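Local coordinates for twitching motility protein PilT (Aquifex aeolicus, PDB 2EYU), which probably powers retraction of type IV pili, and with it twitching motility, as an ATP-driven motor of the type II/IV secretion ATPase family, at residues 25-31 against 162-168; 170-174 against 230-236. The protein carries 1 engineered substitution. All coordinates share one frame. Residues are numbered along the deposited sequence.

Contact 1 (25-31 against 162-168)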
loop_
_atom_site.group_PDB
_atom_site.type_symbol
_atom_site.label_atom_id
_atom_site.label_comp_id
_atom_site.label_asym_id
_atom_site.label_seq_id
_atom_site.Cartn_x
_atom_site.Cartn_y
_atom_site.Cartn_z
HETATM N N MSE A 25 -0.774 -2.546 -14.739
HETATM C CA MSE A 25 -2.100 -2.758 -14.152
HETATM C C MSE A 25 -1.949 -3.458 -12.804
HETATM O O MSE A 25 -0.841 -3.851 -12.438
HETATM C CB MSE A 25 -3.065 -3.557 -15.037
HETATM C CG MSE A 25 -2.633 -5.008 -15.231
HETATM SE SE MSE A 25 -3.951 -6.037 -16.205
HETATM C CE MSE A 25 -3.459 -5.202 -17.882
ATOM N N GLY A 26 -3.064 -3.586 -12.070
ATOM C CA GLY A 26 -2.941 -4.305 -10.816
ATOM C C GLY A 26 -3.070 -3.376 -9.622
ATOM O O GLY A 26 -3.222 -2.167 -9.828
ATOM N N LEU A 27 -3.006 -3.973 -8.441
ATOM C CA LEU A 27 -3.340 -3.202 -7.235
ATOM C C LEU A 27 -2.168 -2.919 -6.313
ATOM O O LEU A 27 -1.362 -3.752 -5.911
ATOM C CB LEU A 27 -4.453 -3.974 -6.507
ATOM C CG LEU A 27 -5.036 -3.264 -5.285
ATOM C CD1 LEU A 27 -5.980 -2.146 -5.725
ATOM C CD2 LEU A 27 -5.739 -4.273 -4.394
ATOM N N ILE A 28 -2.015 -1.645 -5.931
ATOM C CA ILE A 28 -0.964 -1.261 -4.983
ATOM C C ILE A 28 -1.651 -0.726 -3.726
ATOM O O ILE A 28 -2.456 0.190 -3.905
ATOM C CB ILE A 28 -0.048 -0.158 -5.505
ATOM C CG1 ILE A 28 0.845 -0.612 -6.664
ATOM C CG2 ILE A 28 0.773 0.445 -4.370
ATOM C CD1 ILE A 28 1.416 0.512 -7.499
ATOM N N LEU A 29 -1.356 -1.249 -2.545
ATOM C CA LEU A 29 -2.021 -0.778 -1.338
ATOM C C LEU A 29 -1.048 -0.157 -0.356
ATOM O O LEU A 29 0.037 -0.707 -0.156
ATOM C CB LEU A 29 -2.703 -1.941 -0.627
ATOM C CG LEU A 29 -3.683 -2.757 -1.472
ATOM C CD1 LEU A 29 -4.346 -3.834 -0.632
ATOM C CD2 LEU A 29 -4.717 -1.848 -2.089
ATOM N N VAL A 30 -1.434 0.981 0.237
ATOM C CA VAL A 30 -0.504 1.571 1.224
ATOM C C VAL A 30 -1.300 1.735 2.508
ATOM O O VAL A 30 -2.370 2.365 2.484
ATOM C CB VAL A 30 0.089 2.887 0.719
ATOM C CG1 VAL A 30 0.892 3.592 1.790
ATOM C CG2 VAL A 30 1.007 2.615 -0.471
ATOM N N THR A 31 -0.850 1.147 3.611
ATOM C CA THR A 31 -1.740 1.101 4.772
ATOM C C THR A 31 -1.059 1.536 6.065
ATOM O O THR A 31 0.138 1.751 6.127
ATOM C CB THR A 31 -2.294 -0.321 5.001
ATOM O OG1 THR A 31 -1.211 -1.156 5.404
ATOM C CG2 THR A 31 -2.864 -0.905 3.706
ATOM N N LEU A 162 -2.562 -8.419 -7.266
ATOM C CA LEU A 162 -1.827 -7.703 -6.220
ATOM C C LEU A 162 -0.401 -7.408 -6.646
ATOM O O LEU A 162 0.360 -8.304 -7.022
ATOM C CB LEU A 162 -1.842 -8.496 -4.903
ATOM C CG LEU A 162 -1.257 -7.783 -3.679
ATOM C CD1 LEU A 162 -1.928 -6.438 -3.412
ATOM C CD2 LEU A 162 -1.365 -8.675 -2.452
ATOM N N GLN A 163 -0.003 -6.142 -6.602
ATOM C CA GLN A 163 1.323 -5.718 -7.043
ATOM C C GLN A 163 2.233 -5.430 -5.863
ATOM O O GLN A 163 3.442 -5.644 -5.843
ATOM C CB GLN A 163 1.182 -4.449 -7.896
ATOM C CG GLN A 163 0.472 -4.785 -9.218
ATOM C CD GLN A 163 0.946 -6.144 -9.713
ATOM O OE1 GLN A 163 2.077 -6.265 -10.179
ATOM N NE2 GLN A 163 0.089 -7.151 -9.592
ATOM N N GLY A 164 1.605 -4.912 -4.798
ATOM C CA GLY A 164 2.508 -4.603 -3.661
ATOM C C GLY A 164 1.656 -4.093 -2.513
ATOM O O GLY A 164 0.631 -3.436 -2.719
ATOM N N ILE A 165 2.081 -4.349 -1.281
ATOM C CA ILE A 165 1.369 -3.606 -0.230
ATOM C C ILE A 165 2.435 -3.107 0.759
ATOM O O ILE A 165 3.296 -3.903 1.106
ATOM C CB ILE A 165 0.257 -4.369 0.491
ATOM C CG1 ILE A 165 0.585 -4.644 1.958
ATOM C CG2 ILE A 165 -0.159 -5.640 -0.238
ATOM C CD1 ILE A 165 -0.098 -3.696 2.909
ATOM N N ILE A 166 2.320 -1.827 1.102
ATOM C CA ILE A 166 3.196 -1.159 2.046
ATOM C C ILE A 166 2.428 -0.837 3.327
ATOM O O ILE A 166 1.421 -0.132 3.189
ATOM C CB ILE A 166 3.683 0.191 1.477
ATOM C CG1 ILE A 166 4.120 0.153 0.009
ATOM C CG2 ILE A 166 4.787 0.766 2.361
ATOM C CD1 ILE A 166 4.862 1.409 -0.391
ATOM N N SER A 167 2.882 -1.321 4.467
ATOM C CA SER A 167 2.309 -1.013 5.774
ATOM C C SER A 167 3.200 0.025 6.454
ATOM O O SER A 167 4.354 -0.287 6.709
ATOM C CB SER A 167 2.233 -2.267 6.628
ATOM O OG SER A 167 0.921 -2.776 6.741
ATOM N N GLN A 168 2.760 1.246 6.752
ATOM C CA GLN A 168 3.694 2.248 7.263
ATOM C C GLN A 168 3.372 2.687 8.687
ATOM O O GLN A 168 2.223 2.678 9.088
ATOM C CB GLN A 168 3.689 3.521 6.415
ATOM C CG GLN A 168 4.451 3.495 5.098
ATOM C CD GLN A 168 3.910 4.576 4.156
ATOM O OE1 GLN A 168 3.749 5.708 4.624
ATOM N NE2 GLN A 168 3.596 4.211 2.932
#
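Val30 overlaps Ile166 on one face of two parallel strands, its CG2 lying 4.0 Å from CG1 of Ile166; that face is covered by helix 38-52. On the other face Leu29 CB sits 4.0 Å from Ile165 CB, under Thr138 of helix 135-144. The strands run 9° apart and are joined by a run of backbone hydrogen bonds: Leu29 N to Gly164 O at 3.0 Å, Ile166 N to Leu29 O at 2.8 Å, Thr31 N to Ile166 O at 2.6 Å and Gln168 N to Thr31 O at 2.7 Å. The start is less regular. A beta bulge at Gln163 shifts the register by one, so Leu27 O takes Gln163 N at 2.8 Å and, weakly, Gly164 N at 3.4 Å. Gly26 CA lies 3.8 Å from Gln163 CG; a CB here would run into that atom and, at these backbone angles, into the carbonyl O of Met25. Strand 26-31 leads through a probable Walker A loop into helix 38-52, the strand-loop-helix start of a P-loop NTPase, here in the middle of its sheet.

Contact 2 (170-174 against 230-236)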
loop_
_atom_site.group_PDB
_atom_site.type_symbol
_atom_site.label_atom_id
_atom_site.label_comp_id
_atom_site.label_asym_id
_atom_site.label_seq_id
_atom_site.Cartn_x
_atom_site.Cartn_y
_atom_site.Cartn_z
ATOM N N LEU A 170 5.084 6.018 11.266
ATOM C CA LEU A 170 6.023 7.112 11.460
ATOM C C LEU A 170 6.467 7.148 12.917
ATOM O O LEU A 170 5.603 7.278 13.791
ATOM C CB LEU A 170 5.372 8.438 11.051
ATOM C CG LEU A 170 5.178 8.689 9.557
ATOM C CD1 LEU A 170 4.078 9.718 9.326
ATOM C CD2 LEU A 170 6.468 9.161 8.920
ATOM N N LEU A 171 7.758 7.016 13.190
ATOM C CA LEU A 171 8.277 6.979 14.556
ATOM C C LEU A 171 9.011 8.278 14.887
ATOM O O LEU A 171 9.585 8.893 13.982
ATOM C CB LEU A 171 9.311 5.896 14.736
ATOM C CG LEU A 171 8.984 4.476 15.181
ATOM C CD1 LEU A 171 9.068 4.362 16.698
ATOM C CD2 LEU A 171 7.623 4.033 14.681
ATOM N N PRO A 172 9.061 8.679 16.148
ATOM C CA PRO A 172 9.911 9.823 16.501
ATOM C C PRO A 172 11.390 9.444 16.415
ATOM O O PRO A 172 11.650 8.267 16.178
ATOM C CB PRO A 172 9.551 10.087 17.965
ATOM C CG PRO A 172 9.125 8.750 18.470
ATOM C CD PRO A 172 8.366 8.125 17.320
ATOM N N LYS A 173 12.248 10.416 16.632
ATOM C CA LYS A 173 13.664 10.404 16.904
ATOM C C LYS A 173 14.469 11.391 16.044
ATOM O O LYS A 173 13.976 12.440 15.616
ATOM C CB LYS A 173 14.290 9.024 16.699
ATOM C CG LYS A 173 14.664 8.208 17.918
ATOM C CD LYS A 173 13.548 8.227 18.960
ATOM C CE LYS A 173 13.905 9.368 19.949
ATOM N NZ LYS A 173 15.160 9.996 19.423
ATOM N N ILE A 174 15.722 10.976 15.849
ATOM C CA ILE A 174 16.755 11.753 15.174
ATOM C C ILE A 174 17.087 11.224 13.782
ATOM O O ILE A 174 16.483 10.263 13.305
ATOM C CB ILE A 174 18.030 11.771 16.037
ATOM C CG1 ILE A 174 18.798 13.099 15.983
ATOM C CG2 ILE A 174 18.931 10.601 15.688
ATOM C CD1 ILE A 174 18.651 13.928 17.263
ATOM N N GLY A 230 20.428 3.121 15.697
ATOM C CA GLY A 230 20.246 4.176 16.685
ATOM C C GLY A 230 19.307 5.232 16.141
ATOM O O GLY A 230 19.379 6.429 16.430
ATOM N N LEU A 231 18.383 4.763 15.295
ATOM C CA LEU A 231 17.476 5.704 14.652
ATOM C C LEU A 231 16.189 5.895 15.452
ATOM O O LEU A 231 15.567 6.959 15.337
ATOM C CB LEU A 231 17.162 5.250 13.221
ATOM C CG LEU A 231 18.010 5.895 12.125
ATOM C CD1 LEU A 231 17.147 6.626 11.107
ATOM C CD2 LEU A 231 19.028 6.850 12.734
ATOM N N ILE A 232 15.791 4.913 16.238
ATOM C CA ILE A 232 14.685 5.024 17.189
ATOM C C ILE A 232 15.125 4.440 18.524
ATOM O O ILE A 232 16.167 3.786 18.605
ATOM C CB ILE A 232 13.408 4.293 16.725
ATOM C CG1 ILE A 232 13.659 3.032 15.906
ATOM C CG2 ILE A 232 12.488 5.238 15.951
ATOM C CD1 ILE A 232 13.785 1.753 16.694
ATOM N N THR A 233 14.340 4.626 19.575
ATOM C CA THR A 233 14.777 3.972 20.816
ATOM C C THR A 233 14.143 2.584 20.898
ATOM O O THR A 233 13.205 2.318 20.136
ATOM C CB THR A 233 14.458 4.847 22.029
ATOM O OG1 THR A 233 15.103 6.118 21.812
ATOM C CG2 THR A 233 15.047 4.300 23.318
ATOM N N LEU A 234 14.680 1.751 21.784
ATOM C CA LEU A 234 14.106 0.449 22.089
ATOM C C LEU A 234 12.627 0.592 22.417
ATOM O O LEU A 234 11.832 -0.150 21.839
ATOM C CB LEU A 234 14.808 -0.235 23.265
ATOM C CG LEU A 234 14.428 -1.678 23.593
ATOM C CD1 LEU A 234 14.443 -2.567 22.352
ATOM C CD2 LEU A 234 15.364 -2.272 24.634
ATOM N N GLU A 235 12.283 1.510 23.331
ATOM C CA GLU A 235 10.880 1.587 23.767
ATOM C C GLU A 235 9.944 1.952 22.622
ATOM O O GLU A 235 8.803 1.501 22.510
ATOM C CB GLU A 235 10.728 2.608 24.887
ATOM C CG GLU A 235 12.012 2.875 25.664
ATOM C CD GLU A 235 12.079 4.312 26.156
ATOM O OE1 GLU A 235 12.989 4.646 26.949
ATOM O OE2 GLU A 235 11.205 5.108 25.736
ATOM N N ASP A 236 10.426 2.813 21.736
ATOM C CA ASP A 236 9.610 3.244 20.597
ATOM C C ASP A 236 9.310 2.092 19.645
ATOM O O ASP A 236 8.240 2.021 19.045
ATOM C CB ASP A 236 10.347 4.369 19.857
ATOM C CG ASP A 236 10.203 5.683 20.618
ATOM O OD1 ASP A 236 9.247 5.759 21.419
ATOM O OD2 ASP A 236 11.026 6.596 20.412
#
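About 23 Å from the centre of the chain, the end of strand 162-171 meets the turn between two helices, where a Schellman motif closes helix 219-228 with Gly230 at C-prime, before Thr233 takes the N-cap position of helix 234-240. Leu171, the last residue of the strand, points its CB toward the turn. That CB lies 3.5 Å from Ile232 CG2, and Leu171 CD1 reaches to 3.4 Å from Asp236 CB in the first turn of helix 234-240. Both Leu171 and Ile232 also touch Val179 on the neighbouring antiparallel strand 179-185, so the small apolar cluster joins sheet to helices. Pro172 then takes the chain out of the strand; its O is 3.2 Å from Ile232 CG2, and its ring brings CG to 3.5 Å from Asp236 OD2. Lys173 lays the aliphatic part of its side chain across the turn, with CG 3.3 Å from Ile232 CA. Ile174, poorly ordered, merely brushes the start of the turn, with CG2 4.3 Å from Gly230 O. No hydrogen bond joins the two segments, and the lysine forms no salt bridge with the aspartate: it is the methylene CD of Lys173, not NZ, that comes within 3.3 Å of Asp236 OD2.

In the fold
Strand 162-171 serves both contacts, using its first seven residues in contact 1 and its end in contact 2, whose centre lies about 25 Å from that of contact 1. Contact 1 is core, its centre about 3 Å from the centre of the chain; contact 2 is partly buried and lies far out from it. The chemistry changes accordingly: main-chain hydrogen bonding and packing on both sheet faces give way to van der Waals contact around one apolar pair and the carbon atoms of Asp236 and Lys173, with no hydrogen bond or salt bridge between the segments. Contact 1 joins two neighbouring strands of the central sheet, while contact 2 ties the strand's end to helices later in the chain.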